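Local coordinates for iron-binding protein (Staphylococcus epidermidis, PDB 4M7O), which probably binds iron, free or chelated, outside the cell for uptake, as a solute-binding protein of an ABC importer, at residues I173-D179 / V198-V204; N193-D197 / S208-P214; I45-T50 / K62-D66; T33-Y37 / D52-V58; N146-I151 / I264-K269. One frame throughout, in Å; residues are numbered along the deposited sequence.

In the fold
All five contacts are partly buried; they differ mainly in chemistry. Contacts 3 and 4 lie together in the lobe built on the parallel sheet: contact 3 adds its edge strand by backbone hydrogen bonds, while contact 4 packs helix 30-38 against the loop joining the same two strands, and K62 reaches Y37 between them. Contacts 1 and 2 touch in the other lobe, centred on the mixed sheet, where A176 meets N193; contact 1 is an antiparallel strand pair and contact 2 an arginine-centred loop-to-helix junction. Contacts 1 and 3 have centres about 34 Å apart. Contact 5, between helices, is chiefly apolar and closes a chain loop enclosing contacts 1 and 2.

Contact 1. Residues I173-D179 / V198-V204; sequences IYTAGKD and VKGWKSV
Strands 174-176 and 201-203 run antiparallel, their short axes 4.6 Å apart at closest approach and 147° between their directions. T175, the residue most covered here, sets the register: it forms a hydrogen-bonded pair with K202, T175 N to K202 O at 2.9 Å and K202 N to T175 O at 3.1 Å. Its t rotamer puts CG2 3.8 Å from V204 CG1, while OG1 bonds to M165 O on the neighbouring strand. Non-hydrogen-bonded pairs flank it, Y174 with S203 (CA-CA 4.1 Å) and A176 with W201 (4.7 Å), all four side chains on one sheet face. Y174, chi1 m, lays its ring over its partner: S203 CB sits 3.8 Å from the Y174 ring centroid, 13° off the normal, a CH-pi contact. V204 N donates to I173 O at 3.0 Å, and a water bridges I173 N (2.9 Å) and V204 O (2.7 Å). Beyond A176 the pairing continues irregularly: G177 N to G200 O is 2.9 Å, G200 N to K178 O 2.8 Å and K178 N to V198 O 2.8 Å, with G200 at phi/psi 69/-153, a positive phi that favours glycine. Strand 174-176, antiparallel to strand 162-168 as well, thus carries 201-203 as an antiparallel edge strand on the mixed sheet of this lobe of the periplasmic-binding-protein fold.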
# COMPACT_ATOMS: atom_id res chain seq x y z
N ILE A 173 8.72 17.53 -7.83
CA ILE A 173 7.80 16.48 -8.24
C ILE A 173 8.53 15.15 -8.22
O ILE A 173 9.65 15.04 -8.72
CB ILE A 173 7.30 16.74 -9.67
CG1 ILE A 173 6.68 18.12 -9.75
CG2 ILE A 173 6.33 15.65 -10.11
CD1 ILE A 173 6.34 18.57 -11.16
N TYR A 174 7.88 14.13 -7.68
CA TYR A 174 8.46 12.80 -7.65
C TYR A 174 7.57 11.82 -8.37
O TYR A 174 6.34 11.89 -8.27
CB TYR A 174 8.65 12.31 -6.21
CG TYR A 174 9.91 12.85 -5.54
CD1 TYR A 174 9.99 14.18 -5.14
CD2 TYR A 174 11.00 12.03 -5.28
CE1 TYR A 174 11.15 14.69 -4.50
CE2 TYR A 174 12.16 12.52 -4.62
CZ TYR A 174 12.22 13.85 -4.24
OH TYR A 174 13.37 14.33 -3.64
N THR A 175 8.19 10.88 -9.07
CA THR A 175 7.42 9.84 -9.71
C THR A 175 7.83 8.51 -9.14
O THR A 175 8.80 8.43 -8.38
CB THR A 175 7.64 9.82 -11.22
OG1 THR A 175 6.79 8.83 -11.81
CG2 THR A 175 9.08 9.49 -11.54
N ALA A 176 7.10 7.47 -9.52
CA ALA A 176 7.42 6.11 -9.13
C ALA A 176 7.85 5.33 -10.36
O ALA A 176 7.08 5.19 -11.31
CB ALA A 176 6.23 5.45 -8.47
N GLY A 177 9.07 4.81 -10.36
CA GLY A 177 9.56 4.03 -11.48
C GLY A 177 9.45 2.55 -11.16
O GLY A 177 8.52 2.13 -10.46
N LYS A 178 10.38 1.76 -11.68
CA LYS A 178 10.39 0.33 -11.42
C LYS A 178 10.67 0.02 -9.96
O LYS A 178 11.10 0.90 -9.20
CB LYS A 178 11.43 -0.36 -12.30
CG LYS A 178 10.93 -0.71 -13.69
CD LYS A 178 12.01 -1.41 -14.50
CE LYS A 178 11.41 -2.36 -15.52
NZ LYS A 178 10.48 -1.67 -16.46
N ASP A 179 10.42 -1.23 -9.57
CA ASP A 179 10.56 -1.68 -8.18
C ASP A 179 9.64 -0.93 -7.23
O ASP A 179 9.95 -0.76 -6.05
CB ASP A 179 12.01 -1.55 -7.69
CG ASP A 179 12.99 -2.37 -8.51
OD1 ASP A 179 12.55 -3.36 -9.13
OD2 ASP A 179 14.19 -2.03 -8.51
N VAL A 198 13.59 4.55 -14.56
CA VAL A 198 14.13 4.84 -13.22
C VAL A 198 13.65 3.81 -12.20
O VAL A 198 12.70 3.07 -12.45
CB VAL A 198 13.76 6.26 -12.74
CG1 VAL A 198 14.10 7.29 -13.82
CG2 VAL A 198 12.29 6.35 -12.38
N LYS A 199 14.31 3.77 -11.04
CA LYS A 199 13.96 2.81 -9.99
C LYS A 199 13.57 3.50 -8.68
O LYS A 199 14.20 4.48 -8.27
CB LYS A 199 15.10 1.82 -9.75
CG LYS A 199 15.39 0.90 -10.93
CD LYS A 199 16.38 -0.19 -10.56
CE LYS A 199 16.59 -1.17 -11.71
NZ LYS A 199 17.44 -2.32 -11.32
N GLY A 200 12.54 2.98 -8.02
CA GLY A 200 12.06 3.55 -6.78
C GLY A 200 11.41 4.90 -7.01
O GLY A 200 10.89 5.18 -8.09
N TRP A 201 11.44 5.75 -5.98
CA TRP A 201 10.86 7.09 -6.05
C TRP A 201 11.97 8.06 -6.41
O TRP A 201 12.98 8.12 -5.72
CB TRP A 201 10.22 7.46 -4.69
CG TRP A 201 8.90 6.76 -4.43
CD1 TRP A 201 8.48 5.59 -4.99
CD2 TRP A 201 7.82 7.20 -3.58
NE1 TRP A 201 7.23 5.26 -4.54
CE2 TRP A 201 6.80 6.23 -3.67
CE3 TRP A 201 7.62 8.31 -2.76
CZ2 TRP A 201 5.59 6.34 -2.96
CZ3 TRP A 201 6.42 8.42 -2.05
CH2 TRP A 201 5.43 7.43 -2.16
N LYS A 202 11.80 8.81 -7.50
CA LYS A 202 12.82 9.77 -7.93
C LYS A 202 12.20 11.11 -8.27
O LYS A 202 11.10 11.17 -8.83
CB LYS A 202 13.58 9.23 -9.15
CG LYS A 202 14.43 8.00 -8.84
CD LYS A 202 15.42 8.28 -7.71
CE LYS A 202 16.01 7.00 -7.13
NZ LYS A 202 16.86 6.29 -8.11
N SER A 203 12.89 12.20 -7.94
CA SER A 203 12.45 13.50 -8.45
C SER A 203 12.68 13.62 -9.96
O SER A 203 13.70 13.15 -10.49
CB SER A 203 13.16 14.64 -7.72
OG SER A 203 14.52 14.69 -8.09
N VAL A 204 11.75 14.26 -10.65
CA VAL A 204 11.85 14.50 -12.08
C VAL A 204 11.50 15.95 -12.35
O VAL A 204 10.66 16.52 -11.64
CB VAL A 204 10.91 13.58 -12.88
CG1 VAL A 204 11.42 12.15 -12.83
CG2 VAL A 204 9.48 13.64 -12.31
O HOH W 1 10.48 18.56 -9.87

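Contact 2. Residues N193-D197 / S208-P214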
# COMPACT_ATOMS: atom_id res chain seq x y z
N ASN A 193 4.66 2.51 -17.74
CA ASN A 193 5.06 3.57 -16.81
C ASN A 193 5.91 4.57 -17.58
O ASN A 193 6.93 4.19 -18.17
CB ASN A 193 5.85 2.94 -15.66
CG ASN A 193 6.24 3.94 -14.57
OD1 ASN A 193 6.39 5.14 -14.82
ND2 ASN A 193 6.43 3.43 -13.36
N SER A 194 5.50 5.84 -17.60
CA SER A 194 6.27 6.88 -18.32
C SER A 194 7.74 6.89 -17.90
O SER A 194 8.61 7.28 -18.67
CB SER A 194 5.70 8.27 -18.06
OG SER A 194 4.50 8.48 -18.76
N PHE A 195 8.00 6.47 -16.67
CA PHE A 195 9.36 6.46 -16.13
C PHE A 195 9.81 5.06 -15.72
O PHE A 195 10.30 4.86 -14.60
CB PHE A 195 9.46 7.45 -14.97
CG PHE A 195 9.50 8.88 -15.42
CD1 PHE A 195 10.70 9.49 -15.74
CD2 PHE A 195 8.33 9.61 -15.57
CE1 PHE A 195 10.75 10.80 -16.18
CE2 PHE A 195 8.36 10.93 -16.01
CZ PHE A 195 9.57 11.52 -16.31
N ASP A 196 9.68 4.11 -16.64
CA ASP A 196 10.12 2.75 -16.39
C ASP A 196 11.64 2.65 -16.42
O ASP A 196 12.21 1.62 -16.05
CB ASP A 196 9.49 1.75 -17.37
CG ASP A 196 9.79 2.08 -18.83
OD1 ASP A 196 10.68 2.92 -19.10
OD2 ASP A 196 9.15 1.47 -19.72
N ASP A 197 12.29 3.74 -16.85
CA ASP A 197 13.75 3.81 -16.89
C ASP A 197 14.39 4.17 -15.55
O ASP A 197 15.61 4.10 -15.42
CB ASP A 197 14.22 4.78 -17.98
CG ASP A 197 13.72 6.21 -17.77
OD1 ASP A 197 12.60 6.40 -17.25
OD2 ASP A 197 14.46 7.16 -18.13
N SER A 208 11.26 17.29 -18.05
CA SER A 208 11.37 15.85 -18.24
C SER A 208 10.01 15.17 -18.43
O SER A 208 9.84 14.32 -19.31
CB SER A 208 12.10 15.24 -17.04
OG SER A 208 12.64 13.97 -17.35
N ILE A 209 9.03 15.53 -17.59
CA ILE A 209 7.68 15.00 -17.72
C ILE A 209 7.06 15.42 -19.07
O ILE A 209 6.45 14.60 -19.76
CB ILE A 209 6.77 15.47 -16.56
CG1 ILE A 209 7.39 15.09 -15.21
CG2 ILE A 209 5.38 14.86 -16.68
CD1 ILE A 209 6.79 15.85 -14.03
N ILE A 210 7.21 16.69 -19.43
CA ILE A 210 6.64 17.20 -20.68
C ILE A 210 7.20 16.43 -21.87
O ILE A 210 6.46 16.06 -22.77
CB ILE A 210 6.91 18.71 -20.85
CG1 ILE A 210 6.00 19.51 -19.92
CG2 ILE A 210 6.71 19.16 -22.31
CD1 ILE A 210 6.48 20.93 -19.68
N LYS A 211 8.50 16.17 -21.85
CA LYS A 211 9.14 15.43 -22.94
C LYS A 211 8.64 13.99 -23.04
O LYS A 211 8.46 13.48 -24.14
CB LYS A 211 10.66 15.47 -22.78
CG LYS A 211 11.43 15.03 -24.00
CD LYS A 211 12.91 15.10 -23.72
CE LYS A 211 13.72 15.08 -25.00
NZ LYS A 211 14.99 15.83 -24.83
N ARG A 212 8.41 13.34 -21.89
CA ARG A 212 7.90 11.97 -21.87
C ARG A 212 6.48 11.90 -22.39
O ARG A 212 6.02 10.84 -22.85
CB ARG A 212 7.94 11.38 -20.46
CG ARG A 212 9.32 11.18 -19.89
CD ARG A 212 10.12 10.18 -20.68
NE ARG A 212 11.51 10.14 -20.23
CZ ARG A 212 12.00 9.24 -19.39
NH1 ARG A 212 13.28 9.29 -19.04
NH2 ARG A 212 11.23 8.27 -18.91
N ASN A 213 5.78 13.03 -22.31
CA ASN A 213 4.43 13.16 -22.85
C ASN A 213 3.46 12.02 -22.48
O ASN A 213 2.95 11.33 -23.36
CB ASN A 213 4.50 13.33 -24.38
CG ASN A 213 3.21 13.82 -24.96
OD1 ASN A 213 2.27 14.15 -24.24
ND2 ASN A 213 3.14 13.89 -26.29
N PRO A 214 3.19 11.84 -21.18
CA PRO A 214 2.27 10.77 -20.74
C PRO A 214 0.84 10.98 -21.24
O PRO A 214 0.45 12.13 -21.53
CB PRO A 214 2.31 10.87 -19.20
CG PRO A 214 2.82 12.25 -18.91
CD PRO A 214 3.73 12.61 -20.04
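R212, the last residue of helix 206-212, is used on both face and edge of its guanidinium. The flat group stacks on the F195 ring, centres 4.4 Å apart and planes at 26°, while its edge meets oxygens of the loop. NH1 of R212 bonds to D197 OD2 at 2.6 Å and NH2 to D197 OD1 at 2.9 Å, a two-pronged salt bridge; the same R212 NH2 also donates to S194 O at 2.8 Å. The loop is curled by an Asx turn, N193 OD1 accepting from F195 N at 2.8 Å. F195 CZ lies 4.3 Å from I209 CG1, an apolar contact, and the S194 OG hydroxyl packs 3.3 Å from P214 CB, just past N213, the first residue beyond the helix, with positive phi. F195 also packs on V204 of contact 1. One arginine thus joins the helix end to the loop by charge, backbone hydrogen bond and stacking together, so its positive charge is met within the contact itself.

Contact 3. Residues I45-T50 / K62-D66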
# COMPACT_ATOMS: atom_id res chain seq x y z
N ILE A 45 -6.13 -10.82 18.99
CA ILE A 45 -5.48 -9.51 18.91
C ILE A 45 -5.94 -8.67 20.09
O ILE A 45 -7.15 -8.51 20.30
CB ILE A 45 -5.86 -8.80 17.58
CG1 ILE A 45 -5.31 -9.57 16.37
CG2 ILE A 45 -5.33 -7.39 17.55
CD1 ILE A 45 -5.86 -9.08 15.04
N VAL A 46 -4.98 -8.15 20.87
CA VAL A 46 -5.33 -7.35 22.05
C VAL A 46 -5.12 -5.86 21.81
O VAL A 46 -5.64 -5.02 22.56
CB VAL A 46 -4.52 -7.77 23.32
CG1 VAL A 46 -4.94 -9.14 23.78
CG2 VAL A 46 -3.03 -7.75 23.04
N GLY A 47 -4.36 -5.54 20.78
CA GLY A 47 -4.04 -4.16 20.46
C GLY A 47 -3.87 -3.94 18.96
O GLY A 47 -3.38 -4.81 18.22
N VAL A 48 -4.28 -2.75 18.51
CA VAL A 48 -4.07 -2.37 17.11
C VAL A 48 -3.54 -0.96 17.12
O VAL A 48 -3.35 -0.38 18.19
CB VAL A 48 -5.39 -2.44 16.31
CG1 VAL A 48 -5.83 -3.88 16.16
CG2 VAL A 48 -6.48 -1.63 17.02
N SER A 49 -3.31 -0.38 15.95
CA SER A 49 -2.81 0.98 15.91
C SER A 49 -3.98 1.96 15.88
O SER A 49 -5.12 1.58 15.61
CB SER A 49 -1.91 1.20 14.71
OG SER A 49 -2.66 1.55 13.57
N THR A 50 -3.68 3.22 16.15
CA THR A 50 -4.71 4.25 16.19
C THR A 50 -5.30 4.53 14.82
O THR A 50 -6.31 5.24 14.73
CB THR A 50 -4.12 5.54 16.72
OG1 THR A 50 -2.85 5.74 16.08
CG2 THR A 50 -3.92 5.44 18.24
N LYS A 62 -10.18 -3.44 22.01
CA LYS A 62 -8.72 -3.54 21.83
C LYS A 62 -8.00 -2.32 22.40
O LYS A 62 -8.57 -1.24 22.46
CB LYS A 62 -8.36 -3.68 20.34
CG LYS A 62 -9.02 -4.86 19.63
CD LYS A 62 -8.35 -5.16 18.30
CE LYS A 62 -8.97 -6.40 17.67
NZ LYS A 62 -10.45 -6.32 17.55
N LYS A 63 -6.73 -2.50 22.78
CA LYS A 63 -5.85 -1.37 23.07
C LYS A 63 -5.44 -0.69 21.75
O LYS A 63 -5.21 -1.37 20.75
CB LYS A 63 -4.59 -1.84 23.80
CG LYS A 63 -4.84 -2.49 25.14
CD LYS A 63 -5.34 -1.49 26.16
CE LYS A 63 -6.01 -2.18 27.33
NZ LYS A 63 -6.34 -1.22 28.40
N GLN A 64 -5.34 0.63 21.76
CA GLN A 64 -4.90 1.38 20.59
C GLN A 64 -3.53 1.99 20.82
O GLN A 64 -3.30 2.64 21.85
CB GLN A 64 -5.87 2.50 20.28
CG GLN A 64 -7.19 2.05 19.71
CD GLN A 64 -8.02 3.22 19.27
OE1 GLN A 64 -7.58 4.04 18.45
NE2 GLN A 64 -9.22 3.34 19.83
N PHE A 65 -2.62 1.79 19.87
CA PHE A 65 -1.27 2.31 20.00
C PHE A 65 -0.96 3.26 18.86
O PHE A 65 -1.34 3.03 17.70
CB PHE A 65 -0.27 1.16 20.02
CG PHE A 65 -0.45 0.24 21.19
CD1 PHE A 65 0.04 0.60 22.43
CD2 PHE A 65 -1.14 -0.95 21.06
CE1 PHE A 65 -0.14 -0.24 23.55
CE2 PHE A 65 -1.32 -1.80 22.17
CZ PHE A 65 -0.82 -1.43 23.41
N ASP A 66 -0.28 4.36 19.20
CA ASP A 66 0.21 5.28 18.19
C ASP A 66 1.57 4.77 17.76
O ASP A 66 2.53 4.88 18.51
CB ASP A 66 0.37 6.68 18.79
CG ASP A 66 0.69 7.73 17.75
OD1 ASP A 66 1.13 7.38 16.62
OD2 ASP A 66 0.50 8.93 18.06
O HOH W 2 -0.80 4.46 14.70
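Backbone hydrogen bonds define the pairing of strands 45-49 and 63-65, which run parallel with axes 4.5 Å apart and 33° between them. K63 N donates to V46 O, V48 N to K63 O, F65 N to V48 O and T50 N to F65 O, each at 2.8 Å. CA-H...O contacts run beside them, such as G47 CA to K63 O at 3.0 Å and S49 CA to F65 O at 3.1 Å. Among apolar contacts, the aliphatic part of K62 lies along the first strand, CD 3.5 Å from V48 CG1 and CE 3.8 Å from I45 CG2, before NZ bonds to Y37 OH and V58 O. The F65 ring turns its edge to G47, CE2 4.0 Å from G47 CA; a CB on G47 would clash with that ring. One water-mediated polar contact lies at the C-terminal end of the pair: the T50 OG1 hydroxyl shares a water with F65 O, the bond to the hydroxyl 2.8 Å and that to the carbonyl weak at 3.4 Å. Strand 45-49 also pairs with 25-27, leaving 63-65 outermost in a parallel sheet of order 3-2-1-4-5, the Rossmann-like arrangement of this lobe.

Contact 4. Residues T33-Y37 / D52-V58; sequences TEILY and DDYPKDV
Residues 33-37, about one and a half turns inside helix 30-38, pack against the irregular loop 52-58; the nearest CA pair is E34 with Y54, 6.4 Å apart. T33, chi1 m, points its CB at the loop: OG1 donates to D52 OD2 at 2.5 Å, a short distance whose acceptor position is less sure, and CG2 lies 3.6 Å from V58 CG2. E34, chi1 m and chi2 t, brings its carboxylate within reach of the loop, OE1 3.8 Å from Y54 CD1 and OE2 4.4 Å from D53 OD1; these like charges are reconciled by R259, which bridges both acids. Y37 has an off-well chi1 of -98° with chi2 84°, placing its ring face under the proline: P55 CD is 4.0 Å from the Y37 ring centroid, 11° off the normal, a CH-pi contact. Y37 CE1 also meets V58 CG2 (chi1 p) at 3.7 Å. A cis peptide precedes P55, which opens a type II turn through V58, closed by V58 N to P55 O at 3.1 Å; D57 takes the positive phi, 64°. The contact lies beside strand 45-49, touched by T33 and Y37, while I35 and L36 of the helix pack on helix 116-129.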
# COMPACT_ATOMS: atom_id res chain seq x y z
N THR A 33 -3.15 -6.07 10.48
CA THR A 33 -4.40 -6.37 11.17
C THR A 33 -5.38 -7.05 10.23
O THR A 33 -6.04 -8.01 10.62
CB THR A 33 -5.03 -5.11 11.73
OG1 THR A 33 -4.11 -4.47 12.64
CG2 THR A 33 -6.33 -5.44 12.48
N GLU A 34 -5.46 -6.58 8.99
CA GLU A 34 -6.40 -7.15 8.03
C GLU A 34 -6.07 -8.62 7.76
O GLU A 34 -6.96 -9.45 7.66
CB GLU A 34 -6.41 -6.35 6.73
CG GLU A 34 -7.01 -4.96 6.88
CD GLU A 34 -7.29 -4.30 5.53
OE1 GLU A 34 -7.70 -5.01 4.58
OE2 GLU A 34 -7.11 -3.06 5.43
N ILE A 35 -4.77 -8.91 7.63
CA ILE A 35 -4.31 -10.25 7.32
C ILE A 35 -4.59 -11.20 8.49
O ILE A 35 -5.03 -12.33 8.29
CB ILE A 35 -2.79 -10.25 7.02
CG1 ILE A 35 -2.50 -9.46 5.74
CG2 ILE A 35 -2.26 -11.68 6.92
CD1 ILE A 35 -1.02 -9.18 5.53
N LEU A 36 -4.31 -10.74 9.71
CA LEU A 36 -4.57 -11.53 10.92
C LEU A 36 -6.04 -11.94 11.00
O LEU A 36 -6.35 -13.09 11.34
CB LEU A 36 -4.17 -10.75 12.17
CG LEU A 36 -2.67 -10.67 12.42
CD1 LEU A 36 -2.34 -9.69 13.57
CD2 LEU A 36 -2.15 -12.08 12.74
N TYR A 37 -6.93 -11.00 10.71
CA TYR A 37 -8.36 -11.29 10.75
C TYR A 37 -8.70 -12.31 9.67
O TYR A 37 -9.49 -13.22 9.92
CB TYR A 37 -9.19 -10.01 10.56
CG TYR A 37 -9.69 -9.40 11.85
CD1 TYR A 37 -8.89 -8.55 12.59
CD2 TYR A 37 -10.97 -9.66 12.31
CE1 TYR A 37 -9.35 -7.97 13.74
CE2 TYR A 37 -11.43 -9.09 13.48
CZ TYR A 37 -10.62 -8.25 14.19
OH TYR A 37 -11.06 -7.69 15.36
N ASP A 52 -5.96 1.91 12.54
CA ASP A 52 -6.65 0.73 12.01
C ASP A 52 -8.13 1.02 11.73
O ASP A 52 -8.82 1.58 12.57
CB ASP A 52 -6.49 -0.46 12.96
CG ASP A 52 -5.17 -1.19 12.75
OD1 ASP A 52 -4.12 -0.71 13.20
OD2 ASP A 52 -5.19 -2.25 12.09
N ASP A 53 -8.58 0.64 10.53
CA ASP A 53 -9.90 1.05 10.01
C ASP A 53 -10.68 -0.12 9.41
O ASP A 53 -11.76 0.06 8.85
CB ASP A 53 -9.73 2.12 8.93
CG ASP A 53 -8.65 1.75 7.89
OD1 ASP A 53 -8.32 0.55 7.73
OD2 ASP A 53 -8.11 2.67 7.24
N TYR A 54 -10.12 -1.32 9.50
CA TYR A 54 -10.72 -2.48 8.87
C TYR A 54 -10.33 -3.73 9.63
O TYR A 54 -9.16 -3.91 9.97
CB TYR A 54 -10.29 -2.58 7.38
CG TYR A 54 -11.19 -3.48 6.56
CD1 TYR A 54 -10.95 -4.85 6.47
CD2 TYR A 54 -12.29 -2.97 5.89
CE1 TYR A 54 -11.79 -5.67 5.70
CE2 TYR A 54 -13.13 -3.78 5.14
CZ TYR A 54 -12.87 -5.13 5.05
OH TYR A 54 -13.71 -5.93 4.30
N PRO A 55 -11.29 -4.63 9.87
CA PRO A 55 -12.69 -4.50 9.43
C PRO A 55 -13.51 -3.57 10.31
O PRO A 55 -12.95 -2.85 11.13
CB PRO A 55 -13.21 -5.93 9.54
CG PRO A 55 -12.39 -6.54 10.65
CD PRO A 55 -11.00 -5.95 10.45
N LYS A 56 -14.82 -3.59 10.12
CA LYS A 56 -15.73 -2.74 10.88
C LYS A 56 -15.51 -3.00 12.36
O LYS A 56 -15.43 -4.16 12.78
CB LYS A 56 -17.17 -3.09 10.52
CG LYS A 56 -18.22 -2.35 11.31
CD LYS A 56 -19.63 -2.70 10.79
CE LYS A 56 -20.68 -1.75 11.29
NZ LYS A 56 -20.55 -1.51 12.74
N ASP A 57 -15.38 -1.92 13.13
CA ASP A 57 -15.27 -2.02 14.59
C ASP A 57 -14.01 -2.75 15.05
O ASP A 57 -13.98 -3.29 16.15
CB ASP A 57 -16.50 -2.72 15.18
CG ASP A 57 -17.80 -1.98 14.87
OD1 ASP A 57 -17.72 -0.81 14.46
OD2 ASP A 57 -18.89 -2.58 15.05
N VAL A 58 -12.95 -2.77 14.22
CA VAL A 58 -11.73 -3.48 14.62
C VAL A 58 -11.14 -2.95 15.93
O VAL A 58 -10.54 -3.71 16.70
CB VAL A 58 -10.65 -3.44 13.51
CG1 VAL A 58 -10.24 -2.00 13.20
CG2 VAL A 58 -9.45 -4.28 13.90

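Contact 5. Residues N146-I151 / I264-K269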
# COMPACT_ATOMS: atom_id res chain seq x y z
N ASN A 146 -9.39 -12.69 -7.03
CA ASN A 146 -9.95 -11.36 -7.18
C ASN A 146 -9.08 -10.46 -8.04
O ASN A 146 -9.59 -9.67 -8.83
CB ASN A 146 -10.19 -10.73 -5.81
CG ASN A 146 -11.18 -11.52 -4.99
OD1 ASN A 146 -12.11 -12.12 -5.53
ND2 ASN A 146 -11.00 -11.52 -3.67
N VAL A 147 -7.76 -10.58 -7.87
CA VAL A 147 -6.82 -9.80 -8.65
C VAL A 147 -6.92 -10.20 -10.12
O VAL A 147 -7.04 -9.34 -10.99
CB VAL A 147 -5.38 -9.97 -8.13
CG1 VAL A 147 -4.38 -9.36 -9.10
CG2 VAL A 147 -5.22 -9.34 -6.74
N ASP A 148 -6.89 -11.50 -10.38
CA ASP A 148 -6.96 -12.01 -11.75
C ASP A 148 -8.24 -11.58 -12.46
O ASP A 148 -8.26 -11.40 -13.67
CB ASP A 148 -6.85 -13.54 -11.78
CG ASP A 148 -5.50 -14.03 -11.27
OD1 ASP A 148 -4.60 -13.19 -11.04
OD2 ASP A 148 -5.34 -15.26 -11.10
N LYS A 149 -9.31 -11.42 -11.68
CA LYS A 149 -10.57 -10.91 -12.22
C LYS A 149 -10.41 -9.47 -12.73
O LYS A 149 -10.87 -9.16 -13.83
CB LYS A 149 -11.65 -10.99 -11.14
CG LYS A 149 -13.05 -10.75 -11.63
CD LYS A 149 -14.06 -11.13 -10.56
N ILE A 150 -9.76 -8.61 -11.96
CA ILE A 150 -9.50 -7.23 -12.40
C ILE A 150 -8.57 -7.18 -13.62
O ILE A 150 -8.84 -6.47 -14.60
CB ILE A 150 -8.91 -6.34 -11.26
CG1 ILE A 150 -9.79 -6.37 -10.01
CG2 ILE A 150 -8.71 -4.90 -11.75
CD1 ILE A 150 -11.25 -6.08 -10.26
N ILE A 151 -7.46 -7.92 -13.55
CA ILE A 151 -6.54 -8.05 -14.67
C ILE A 151 -7.27 -8.50 -15.92
O ILE A 151 -7.06 -7.96 -17.01
CB ILE A 151 -5.40 -9.05 -14.36
CG1 ILE A 151 -4.52 -8.51 -13.23
CG2 ILE A 151 -4.58 -9.34 -15.61
CD1 ILE A 151 -3.41 -9.45 -12.82
N ILE A 264 -6.15 -5.75 -1.89
CA ILE A 264 -5.39 -5.16 -3.00
C ILE A 264 -6.14 -5.16 -4.32
O ILE A 264 -5.83 -4.34 -5.20
CB ILE A 264 -4.07 -5.88 -3.30
CG1 ILE A 264 -4.21 -7.38 -3.07
CG2 ILE A 264 -2.92 -5.28 -2.51
CD1 ILE A 264 -3.03 -8.17 -3.57
N ASP A 265 -7.07 -6.09 -4.50
CA ASP A 265 -7.82 -6.14 -5.76
C ASP A 265 -8.65 -4.86 -5.92
O ASP A 265 -8.81 -4.35 -7.03
CB ASP A 265 -8.72 -7.38 -5.82
CG ASP A 265 -9.85 -7.33 -4.81
OD1 ASP A 265 -9.56 -7.38 -3.60
OD2 ASP A 265 -11.03 -7.23 -5.21
N GLU A 266 -9.14 -4.33 -4.81
CA GLU A 266 -9.92 -3.11 -4.85
C GLU A 266 -9.04 -1.94 -5.27
O GLU A 266 -9.43 -1.12 -6.12
CB GLU A 266 -10.62 -2.88 -3.51
CG GLU A 266 -11.49 -4.07 -3.10
CD GLU A 266 -12.05 -3.98 -1.68
OE1 GLU A 266 -11.81 -2.95 -1.02
OE2 GLU A 266 -12.72 -4.95 -1.24
N GLY A 267 -7.83 -1.87 -4.73
CA GLY A 267 -6.87 -0.85 -5.14
C GLY A 267 -6.52 -0.97 -6.60
O GLY A 267 -6.51 0.03 -7.33
N LEU A 268 -6.24 -2.19 -7.05
CA LEU A 268 -5.94 -2.43 -8.46
C LEU A 268 -7.11 -2.02 -9.34
O LEU A 268 -6.91 -1.50 -10.44
CB LEU A 268 -5.60 -3.90 -8.70
CG LEU A 268 -5.07 -4.25 -10.09
CD1 LEU A 268 -3.69 -3.65 -10.28
CD2 LEU A 268 -5.03 -5.74 -10.31
N LYS A 269 -8.33 -2.26 -8.86
CA LYS A 269 -9.52 -1.90 -9.63
C LYS A 269 -9.66 -0.39 -9.79
O LYS A 269 -10.09 0.09 -10.84
CB LYS A 269 -10.78 -2.44 -8.96
CG LYS A 269 -12.05 -2.24 -9.80
CD LYS A 269 -13.28 -2.65 -9.01
CE LYS A 269 -14.54 -2.50 -9.84
NZ LYS A 269 -15.73 -3.00 -9.08
O HOH W 3 -11.95 -8.30 -7.73
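Two helices lie almost parallel here, axes 8.8 Å apart and 12° between their N-to-C directions, and their meeting residues follow the helical repeat. I264 opens the second segment, reaching V147 with CD1 4.0 Å from V147 CG2. D265, chi1 p, sits where the backbones come closest, its CA 4.8 Å from that of V147. Its CB is 3.9 Å from V147 N, its CG 3.6 Å from N146 CB, and its carbonyl O 3.7 Å from I150 CG1. The carboxylate bonds to the other helix only through water: one molecule donates to D265 OD2 and to N146 O, both at 2.9 Å. One turn on from I264 comes L268, chi1 t and chi2 p, whose CD2 makes the main apolar contact, 3.9 Å from V147 CG1, 4.0 Å from I150 CB and 4.1 Å from I151 CG1. K269, a turn after D265, takes part through its inner atoms, with its CA 3.8 Å from I150 CG2 and its CB 3.9 Å from I150 CD1, while the rest of its side chain leads away. Helix 133-152 probably serves as the long helix linking the lobes, as in the helical-backbone class of these binding proteins. V147 and I264 both touch Y120 of helix 116-129, and on the other lobe's side I264 meets F181, L268 meets M185 and I151 meets K188, all of helix 181-188.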